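Fibronectin type III domain-containing protein (Simiduia agarivorans, PDB 6P2K) probably cleaves the glucan backbone of xyloglucan as a family 74 glycoside hydrolase, with this chain forming the two seven-bladed beta-propellers of a longer protein. Local coordinates at residues T403-V408 with S745-K750; W6-P11 with G765-S770. All coordinates share one frame; numbering follows the deposited sequence.

Interaction 1: residues T403-V408 with S745-K750; sequences TYDVAV and SSRFIK
R747 brings its guanidinium up to the carboxylate of D405, the two planes nearly parallel, 8° apart, while the side chains cross at about a right angle. The stronger grip is on backbone: R747 NE donates to V406 O at 2.7 Å, with a C=O...N angle of 166°. R747 NH2 makes a salt bridge to D405 OD1 at 3.2 Å, a weak hydrogen bond. OD1 also accepts V406 N, on its anti side but tilted out of the carboxylate plane. The chain from CG to NE of R747 is extended, carrying NE across to the other strand.

These are the inner strands of neighbouring propeller blades, running nearly parallel (16°) with no backbone ladder between them, so side chains of 745-750 make the join, partly on the backbone of 403-408. At one end CB of S745 sits 3.5 Å from Y404 O, and its OG is hydrogen-bonded to T760. At the other, V408 CG2 meets I749 CD1 at 3.6 Å. Y404 and D405 form a classic beta bulge opposite G416.

D405 OD2 binds a zinc ion shared with D513. With OD1 held by V406 N and, more weakly, R747, the carboxylate is steadied while OD2 serves the metal.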
ATOM      1  N   THR B 403      -2.636 -32.334  23.191  1.00 15.69           N
ATOM      2  CA  THR B 403      -2.636 -31.943  21.788  1.00 18.61           C
ATOM      3  C   THR B 403      -3.524 -32.892  20.994  1.00 20.54           C
ATOM      4  O   THR B 403      -3.338 -34.113  21.049  1.00 20.35           O
ATOM      5  CB  THR B 403      -1.216 -31.930  21.220  1.00 20.44           C
ATOM      6  OG1 THR B 403      -0.378 -31.118  22.055  1.00 18.61           O
ATOM      7  CG2 THR B 403      -1.216 -31.351  19.809  1.00 16.95           C
ATOM      8  N   TYR B 404      -4.489 -32.322  20.262  1.00 17.78           N
ATOM      9  CA  TYR B 404      -5.468 -33.106  19.511  1.00 17.57           C
ATOM     10  C   TYR B 404      -4.930 -33.572  18.161  1.00 18.96           C
ATOM     11  O   TYR B 404      -5.189 -34.708  17.746  1.00 19.40           O
ATOM     12  CB  TYR B 404      -6.731 -32.286  19.238  1.00 16.82           C
ATOM     13  CG  TYR B 404      -7.581 -31.852  20.414  1.00 18.47           C
ATOM     14  CD1 TYR B 404      -8.478 -32.728  21.016  1.00 14.67           C
ATOM     15  CD2 TYR B 404      -7.542 -30.540  20.872  1.00 17.02           C
ATOM     16  CE1 TYR B 404      -9.283 -32.318  22.067  1.00 17.52           C
ATOM     17  CE2 TYR B 404      -8.344 -30.119  21.919  1.00 18.03           C
ATOM     18  CZ  TYR B 404      -9.211 -31.009  22.511  1.00 18.98           C
ATOM     19  OH  TYR B 404     -10.006 -30.587  23.548  1.00 19.16           O
ATOM     20  N   ASP B 405      -4.231 -32.694  17.443  1.00 17.61           N
ATOM     21  CA  ASP B 405      -3.968 -32.877  16.020  1.00 17.35           C
ATOM     22  C   ASP B 405      -2.752 -32.037  15.654  1.00 19.43           C
ATOM     23  O   ASP B 405      -2.352 -31.137  16.400  1.00 14.82           O
ATOM     24  CB  ASP B 405      -5.199 -32.484  15.178  1.00 17.65           C
ATOM     25  CG  ASP B 405      -5.262 -33.211  13.832  1.00 21.78           C
ATOM     26  OD1 ASP B 405      -4.215 -33.761  13.422  1.00 16.08           O
ATOM     27  OD2 ASP B 405      -6.361 -33.259  13.203  1.00 21.27           O
ATOM     28  N   VAL B 406      -2.157 -32.352  14.502  1.00 18.71           N
ATOM     29  CA  VAL B 406      -0.988 -31.638  14.000  1.00 16.80           C
ATOM     30  C   VAL B 406      -1.107 -31.514  12.489  1.00 19.59           C
ATOM     31  O   VAL B 406      -1.700 -32.367  11.823  1.00 18.48           O
ATOM     32  CB  VAL B 406       0.335 -32.345  14.393  1.00 19.17           C
ATOM     33  CG1 VAL B 406       0.409 -33.739  13.773  1.00 15.52           C
ATOM     34  CG2 VAL B 406       1.552 -31.509  14.002  1.00 12.35           C
ATOM     35  N   ALA B 407      -0.559 -30.427  11.948  1.00 21.47           N
ATOM     36  CA  ALA B 407      -0.446 -30.243  10.509  1.00 20.40           C
ATOM     37  C   ALA B 407       0.868 -29.534  10.212  1.00 19.73           C
ATOM     38  O   ALA B 407       1.328 -28.698  10.994  1.00 21.93           O
ATOM     39  CB  ALA B 407      -1.624 -29.444   9.939  1.00 16.91           C
ATOM     40  N   VAL B 408       1.471 -29.875   9.075  1.00 18.94           N
ATOM     41  CA  VAL B 408       2.790 -29.378   8.700  1.00 17.88           C
ATOM     42  C   VAL B 408       2.755 -28.910   7.251  1.00 20.91           C
ATOM     43  O   VAL B 408       2.192 -29.587   6.386  1.00 21.78           O
ATOM     44  CB  VAL B 408       3.878 -30.458   8.882  1.00 18.11           C
ATOM     45  CG1 VAL B 408       5.222 -29.960   8.372  1.00 16.80           C
ATOM     46  CG2 VAL B 408       3.988 -30.878  10.340  1.00 21.97           C
ATOM     47  N   SER B 745      -3.306 -38.426  17.520  1.00 17.68           N
ATOM     48  CA  SER B 745      -3.212 -38.314  16.073  1.00 24.01           C
ATOM     49  C   SER B 745      -1.804 -38.693  15.634  1.00 24.62           C
ATOM     50  O   SER B 745      -0.834 -38.488  16.369  1.00 22.25           O
ATOM     51  CB  SER B 745      -3.538 -36.895  15.593  1.00 25.50           C
ATOM     52  OG  SER B 745      -2.441 -36.024  15.821  1.00 29.82           O
ATOM     53  N   SER B 746      -1.708 -39.249  14.429  1.00 22.06           N
ATOM     54  CA  SER B 746      -0.430 -39.528  13.789  1.00 25.24           C
ATOM     55  C   SER B 746      -0.530 -39.228  12.301  1.00 25.06           C
ATOM     56  O   SER B 746      -1.562 -39.484  11.675  1.00 23.06           O
ATOM     57  CB  SER B 746       0.016 -40.985  14.008  1.00 25.45           C
ATOM     58  OG  SER B 746       0.121 -41.295  15.387  1.00 29.51           O
ATOM     59  N   ARG B 747       0.545 -38.674  11.745  1.00 23.20           N
ATOM     60  CA  ARG B 747       0.644 -38.409  10.317  1.00 24.06           C
ATOM     61  C   ARG B 747       2.039 -38.787   9.848  1.00 24.30           C
ATOM     62  O   ARG B 747       3.028 -38.500  10.529  1.00 23.63           O
ATOM     63  CB  ARG B 747       0.380 -36.934   9.973  1.00 27.23           C
ATOM     64  CG  ARG B 747      -1.043 -36.459  10.204  1.00 34.27           C
ATOM     65  CD  ARG B 747      -1.258 -35.091   9.578  1.00 40.04           C
ATOM     66  NE  ARG B 747      -2.420 -34.399  10.133  1.00 44.20           N
ATOM     67  CZ  ARG B 747      -3.650 -34.485   9.637  1.00 44.91           C
ATOM     68  NH1 ARG B 747      -3.884 -35.242   8.570  1.00 37.25           N
ATOM     69  NH2 ARG B 747      -4.648 -33.817  10.206  1.00 45.37           N
ATOM     70  N   PHE B 748       2.117 -39.435   8.692  1.00 25.97           N
ATOM     71  CA  PHE B 748       3.395 -39.679   8.038  1.00 29.30           C
ATOM     72  C   PHE B 748       3.719 -38.476   7.164  1.00 28.77           C
ATOM     73  O   PHE B 748       2.956 -38.139   6.252  1.00 28.59           O
ATOM     74  CB  PHE B 748       3.357 -40.963   7.212  1.00 25.39           C
ATOM     75  CG  PHE B 748       3.352 -42.213   8.042  1.00 25.33           C
ATOM     76  CD1 PHE B 748       4.528 -42.709   8.577  1.00 24.72           C
ATOM     77  CD2 PHE B 748       2.170 -42.891   8.291  1.00 23.65           C
ATOM     78  CE1 PHE B 748       4.526 -43.860   9.340  1.00 25.12           C
ATOM     79  CE2 PHE B 748       2.161 -44.042   9.056  1.00 24.63           C
ATOM     80  CZ  PHE B 748       3.342 -44.526   9.582  1.00 25.38           C
ATOM     81  N   ILE B 749       4.844 -37.825   7.447  1.00 27.65           N
ATOM     82  CA  ILE B 749       5.181 -36.548   6.835  1.00 26.58           C
ATOM     83  C   ILE B 749       6.631 -36.592   6.381  1.00 29.84           C
ATOM     84  O   ILE B 749       7.514 -36.995   7.146  1.00 32.15           O
ATOM     85  CB  ILE B 749       4.946 -35.379   7.812  1.00 26.59           C
ATOM     86  CG1 ILE B 749       3.459 -35.282   8.161  1.00 27.19           C
ATOM     87  CG2 ILE B 749       5.444 -34.069   7.220  1.00 28.13           C
ATOM     88  CD1 ILE B 749       3.119 -34.148   9.081  1.00 31.58           C
ATOM     89  N   LYS B 750       6.872 -36.185   5.136  1.00 29.47           N
ATOM     90  CA  LYS B 750       8.219 -36.089   4.591  1.00 33.91           C
ATOM     91  C   LYS B 750       8.783 -34.704   4.878  1.00 34.41           C
ATOM     92  O   LYS B 750       8.153 -33.693   4.552  1.00 36.98           O
ATOM     93  CB  LYS B 750       8.217 -36.361   3.087  1.00 36.45           C
ATOM     94  CG  LYS B 750       9.600 -36.357   2.458  1.00 43.42           C
ATOM     95  CD  LYS B 750       9.590 -37.041   1.099  1.00 49.98           C
ATOM     96  CE  LYS B 750      10.204 -38.431   1.175  1.00 55.74           C
ATOM     97  NZ  LYS B 750      11.435 -38.539   0.335  1.00 61.55           N
TER

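Interaction 2: residues W6-P11 with G765-S770; sequences WQPLNP and GLWRRS
The indole of W6 carries R769 CB over one face, 3.5 Å from the centre of its six-membered ring, and that of W767 takes P8 CB likewise at 3.6 Å. Both are CH-pi contacts, and the two tryptophan side chains cross at about a right angle where W6 CE3 touches W767 CB. Q7 OE1 lies at the edge of the R768 guanidinium, in its plane, bonded to NE at 3.2 Å; that donor stands 53° above the amide carbonyl plane, the two groups steeply inclined. R768 CG sits between the backbone N and the carbonyl carbon (chi1 85°), the chain running extended from there to NE, alongside Q7.

This is the velcro closure of the second (C-terminal) beta-propeller: the N-terminal strand 7-8 adds itself antiparallel to strand 765-770 as the outer strand of its last blade. Q7 and R768 are the hydrogen-bonded pair, Q7 N to R768 O at 2.8 Å and R768 N to Q7 O at 2.9 Å. P8 and W767 follow as the non-hydrogen-bonded pair, where the proline has no N-H to offer. Their side chains share one side of the sheet, those of Q7 and R768 the other, where L9 CD1 rests on R768 CD.

Outside the pair, W6 NE1 bonds to I734 O, R769 to D736, and R768 to Y758 and D751. Past the ladder, L9 N bonds to L766 O, and N10 continues with its amide: ND2 reaches L766 O weakly, while OD1, held also by Q415 NE2, receives L766 N at 2.8 Å, nearly straight at 171° and on a lone pair.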
ATOM      1  N   TRP B   6      12.765 -40.732  19.589  1.00 29.70           N
ATOM      2  CA  TRP B   6      11.631 -39.824  19.501  1.00 26.16           C
ATOM      3  C   TRP B   6      12.078 -38.404  19.824  1.00 27.65           C
ATOM      4  O   TRP B   6      12.793 -38.174  20.804  1.00 30.27           O
ATOM      5  CB  TRP B   6      10.519 -40.268  20.448  1.00 23.92           C
ATOM      6  CG  TRP B   6       9.738 -41.433  19.920  1.00 28.19           C
ATOM      7  CD1 TRP B   6       9.968 -42.754  20.165  1.00 28.16           C
ATOM      8  CD2 TRP B   6       8.601 -41.376  19.053  1.00 25.79           C
ATOM      9  NE1 TRP B   6       9.044 -43.525  19.502  1.00 33.70           N
ATOM     10  CE2 TRP B   6       8.193 -42.702  18.812  1.00 30.41           C
ATOM     11  CE3 TRP B   6       7.887 -40.332  18.455  1.00 23.80           C
ATOM     12  CZ2 TRP B   6       7.102 -43.010  18.003  1.00 33.95           C
ATOM     13  CZ3 TRP B   6       6.807 -40.642  17.650  1.00 23.50           C
ATOM     14  CH2 TRP B   6       6.426 -41.969  17.432  1.00 25.44           C
ATOM     15  N   GLN B   7      11.650 -37.455  18.997  1.00 25.01           N
ATOM     16  CA  GLN B   7      12.129 -36.081  19.057  1.00 24.99           C
ATOM     17  C   GLN B   7      10.985 -35.163  19.456  1.00 25.05           C
ATOM     18  O   GLN B   7       9.994 -35.063  18.711  1.00 22.11           O
ATOM     19  CB  GLN B   7      12.704 -35.668  17.702  1.00 29.82           C
ATOM     20  CG  GLN B   7      13.303 -34.275  17.658  1.00 41.05           C
ATOM     21  CD  GLN B   7      14.140 -34.055  16.407  1.00 51.57           C
ATOM     22  OE1 GLN B   7      13.959 -34.738  15.396  1.00 51.85           O
ATOM     23  NE2 GLN B   7      15.065 -33.103  16.473  1.00 54.98           N
ATOM     24  N   PRO B   8      11.065 -34.481  20.597  1.00 24.05           N
ATOM     25  CA  PRO B   8       9.980 -33.586  21.005  1.00 23.09           C
ATOM     26  C   PRO B   8      10.017 -32.268  20.249  1.00 25.06           C
ATOM     27  O   PRO B   8      11.081 -31.737  19.923  1.00 21.80           O
ATOM     28  CB  PRO B   8      10.250 -33.365  22.497  1.00 20.56           C
ATOM     29  CG  PRO B   8      11.731 -33.491  22.621  1.00 23.81           C
ATOM     30  CD  PRO B   8      12.157 -34.519  21.587  1.00 25.14           C
ATOM     31  N   LEU B   9       8.820 -31.739  19.977  1.00 24.86           N
ATOM     32  CA  LEU B   9       8.644 -30.470  19.260  1.00 27.04           C
ATOM     33  C   LEU B   9       7.595 -29.664  20.026  1.00 23.64           C
ATOM     34  O   LEU B   9       6.410 -29.696  19.687  1.00 22.60           O
ATOM     35  CB  LEU B   9       8.231 -30.716  17.797  1.00 24.06           C
ATOM     36  CG  LEU B   9       9.137 -31.620  16.954  1.00 22.73           C
ATOM     37  CD1 LEU B   9       8.444 -32.016  15.658  1.00 23.48           C
ATOM     38  CD2 LEU B   9      10.472 -30.946  16.664  1.00 22.92           C
ATOM     39  N   ASN B  10       8.029 -28.945  21.061  1.00 24.50           N
ATOM     40  CA  ASN B  10       7.093 -28.366  22.015  1.00 22.68           C
ATOM     41  C   ASN B  10       7.633 -27.059  22.576  1.00 21.81           C
ATOM     42  O   ASN B  10       8.853 -26.877  22.659  1.00 20.07           O
ATOM     43  CB  ASN B  10       6.806 -29.347  23.159  1.00 18.84           C
ATOM     44  CG  ASN B  10       6.060 -30.571  22.687  1.00 19.47           C
ATOM     45  OD1 ASN B  10       4.907 -30.477  22.264  1.00 19.66           O
ATOM     46  ND2 ASN B  10       6.715 -31.727  22.744  1.00 21.14           N
ATOM     47  N   PRO B  11       6.751 -26.136  22.977  1.00 21.15           N
ATOM     48  CA  PRO B  11       7.211 -24.852  23.523  1.00 15.76           C
ATOM     49  C   PRO B  11       7.561 -24.893  25.001  1.00 16.69           C
ATOM     50  O   PRO B  11       8.092 -23.899  25.515  1.00 18.46           O
ATOM     51  CB  PRO B  11       6.015 -23.928  23.276  1.00 16.71           C
ATOM     52  CG  PRO B  11       4.836 -24.838  23.385  1.00 17.14           C
ATOM     53  CD  PRO B  11       5.283 -26.185  22.848  1.00 16.83           C
ATOM     54  N   GLY B 765       2.161 -33.344  24.464  1.00 22.12           N
ATOM     55  CA  GLY B 765       2.482 -32.553  23.291  1.00 20.90           C
ATOM     56  C   GLY B 765       2.845 -33.391  22.074  1.00 19.00           C
ATOM     57  O   GLY B 765       2.352 -34.502  21.872  1.00 20.17           O
ATOM     58  N   LEU B 766       3.743 -32.843  21.258  1.00 18.85           N
ATOM     59  CA  LEU B 766       4.033 -33.358  19.928  1.00 16.16           C
ATOM     60  C   LEU B 766       5.417 -33.989  19.884  1.00 21.98           C
ATOM     61  O   LEU B 766       6.383 -33.430  20.412  1.00 25.30           O
ATOM     62  CB  LEU B 766       3.943 -32.236  18.893  1.00 16.80           C
ATOM     63  CG  LEU B 766       4.466 -32.519  17.486  1.00 17.34           C
ATOM     64  CD1 LEU B 766       3.599 -33.555  16.785  1.00 16.21           C
ATOM     65  CD2 LEU B 766       4.527 -31.224  16.688  1.00 18.61           C
ATOM     66  N   TRP B 767       5.502 -35.155  19.245  1.00 20.67           N
ATOM     67  CA  TRP B 767       6.753 -35.874  19.061  1.00 21.40           C
ATOM     68  C   TRP B 767       6.825 -36.378  17.628  1.00 24.64           C
ATOM     69  O   TRP B 767       5.796 -36.638  16.997  1.00 23.41           O
ATOM     70  CB  TRP B 767       6.872 -37.062  20.029  1.00 19.74           C
ATOM     71  CG  TRP B 767       6.815 -36.675  21.469  1.00 17.92           C
ATOM     72  CD1 TRP B 767       5.713 -36.283  22.171  1.00 15.47           C
ATOM     73  CD2 TRP B 767       7.909 -36.647  22.390  1.00 19.62           C
ATOM     74  NE1 TRP B 767       6.055 -36.008  23.471  1.00 16.60           N
ATOM     75  CE2 TRP B 767       7.398 -36.224  23.632  1.00 18.75           C
ATOM     76  CE3 TRP B 767       9.275 -36.936  22.283  1.00 19.68           C
ATOM     77  CZ2 TRP B 767       8.204 -36.086  24.762  1.00 23.94           C
ATOM     78  CZ3 TRP B 767      10.071 -36.797  23.402  1.00 24.16           C
ATOM     79  CH2 TRP B 767       9.533 -36.379  24.627  1.00 26.47           C
ATOM     80  N   ARG B 768       8.048 -36.532  17.121  1.00 22.18           N
ATOM     81  CA  ARG B 768       8.251 -37.079  15.789  1.00 21.74           C
ATOM     82  C   ARG B 768       9.379 -38.101  15.803  1.00 28.20           C
ATOM     83  O   ARG B 768      10.307 -38.030  16.616  1.00 28.17           O
ATOM     84  CB  ARG B 768       8.540 -35.980  14.756  1.00 16.54           C
ATOM     85  CG  ARG B 768       9.987 -35.552  14.666  1.00 22.01           C
ATOM     86  CD  ARG B 768      10.206 -34.647  13.468  1.00 22.77           C
ATOM     87  NE  ARG B 768      11.617 -34.341  13.282  1.00 24.75           N
ATOM     88  CZ  ARG B 768      12.101 -33.614  12.280  1.00 28.64           C
ATOM     89  NH1 ARG B 768      11.281 -33.109  11.367  1.00 26.60           N
ATOM     90  NH2 ARG B 768      13.406 -33.394  12.192  1.00 31.69           N
ATOM     91  N   ARG B 769       9.281 -39.058  14.885  1.00 27.74           N
ATOM     92  CA  ARG B 769      10.216 -40.167  14.790  1.00 27.43           C
ATOM     93  C   ARG B 769      10.553 -40.407  13.329  1.00 27.76           C
ATOM     94  O   ARG B 769       9.675 -40.347  12.463  1.00 25.33           O
ATOM     95  CB  ARG B 769       9.624 -41.445  15.408  1.00 28.29           C
ATOM     96  CG  ARG B 769      10.593 -42.616  15.476  1.00 33.53           C
ATOM     97  CD  ARG B 769       9.883 -43.911  15.828  1.00 32.29           C
ATOM     98  NE  ARG B 769      10.824 -44.979  16.155  1.00 33.18           N
ATOM     99  CZ  ARG B 769      11.422 -45.749  15.252  1.00 38.08           C
ATOM    100  NH1 ARG B 769      11.176 -45.569  13.962  1.00 41.73           N
ATOM    101  NH2 ARG B 769      12.263 -46.697  15.636  1.00 41.87           N
ATOM    102  N   SER B 770      11.830 -40.668  13.060  1.00 32.26           N
ATOM    103  CA  SER B 770      12.251 -41.058  11.722  1.00 30.85           C
ATOM    104  C   SER B 770      11.766 -42.470  11.416  1.00 27.88           C
ATOM    105  O   SER B 770      11.788 -43.350  12.279  1.00 30.42           O
ATOM    106  CB  SER B 770      13.772 -40.982  11.605  1.00 35.97           C
ATOM    107  OG  SER B 770      14.165 -40.745  10.267  1.00 42.20           O
TER

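Overall arrangement
From the N terminus, the chain lays down 6-11, and its strand partner 765-770 comes only at the far end, so interaction 2 closes a loop of some 750 residues spanning nearly the whole chain. Interaction 1 lies within that loop, bringing 403-408 beside 745-750 after about 340 residues. Strand 403-409 opens the second round of blades and strand 745-751 is the inner strand of the last one, so this contact joins the first and last blades of the second propeller at their inner strands. Interaction 2 finishes the same last blade at its outer edge, using the N-terminal strand. The two meet where T403 OG1 packs on G765 CA and V406 CG2 on L766 CD1.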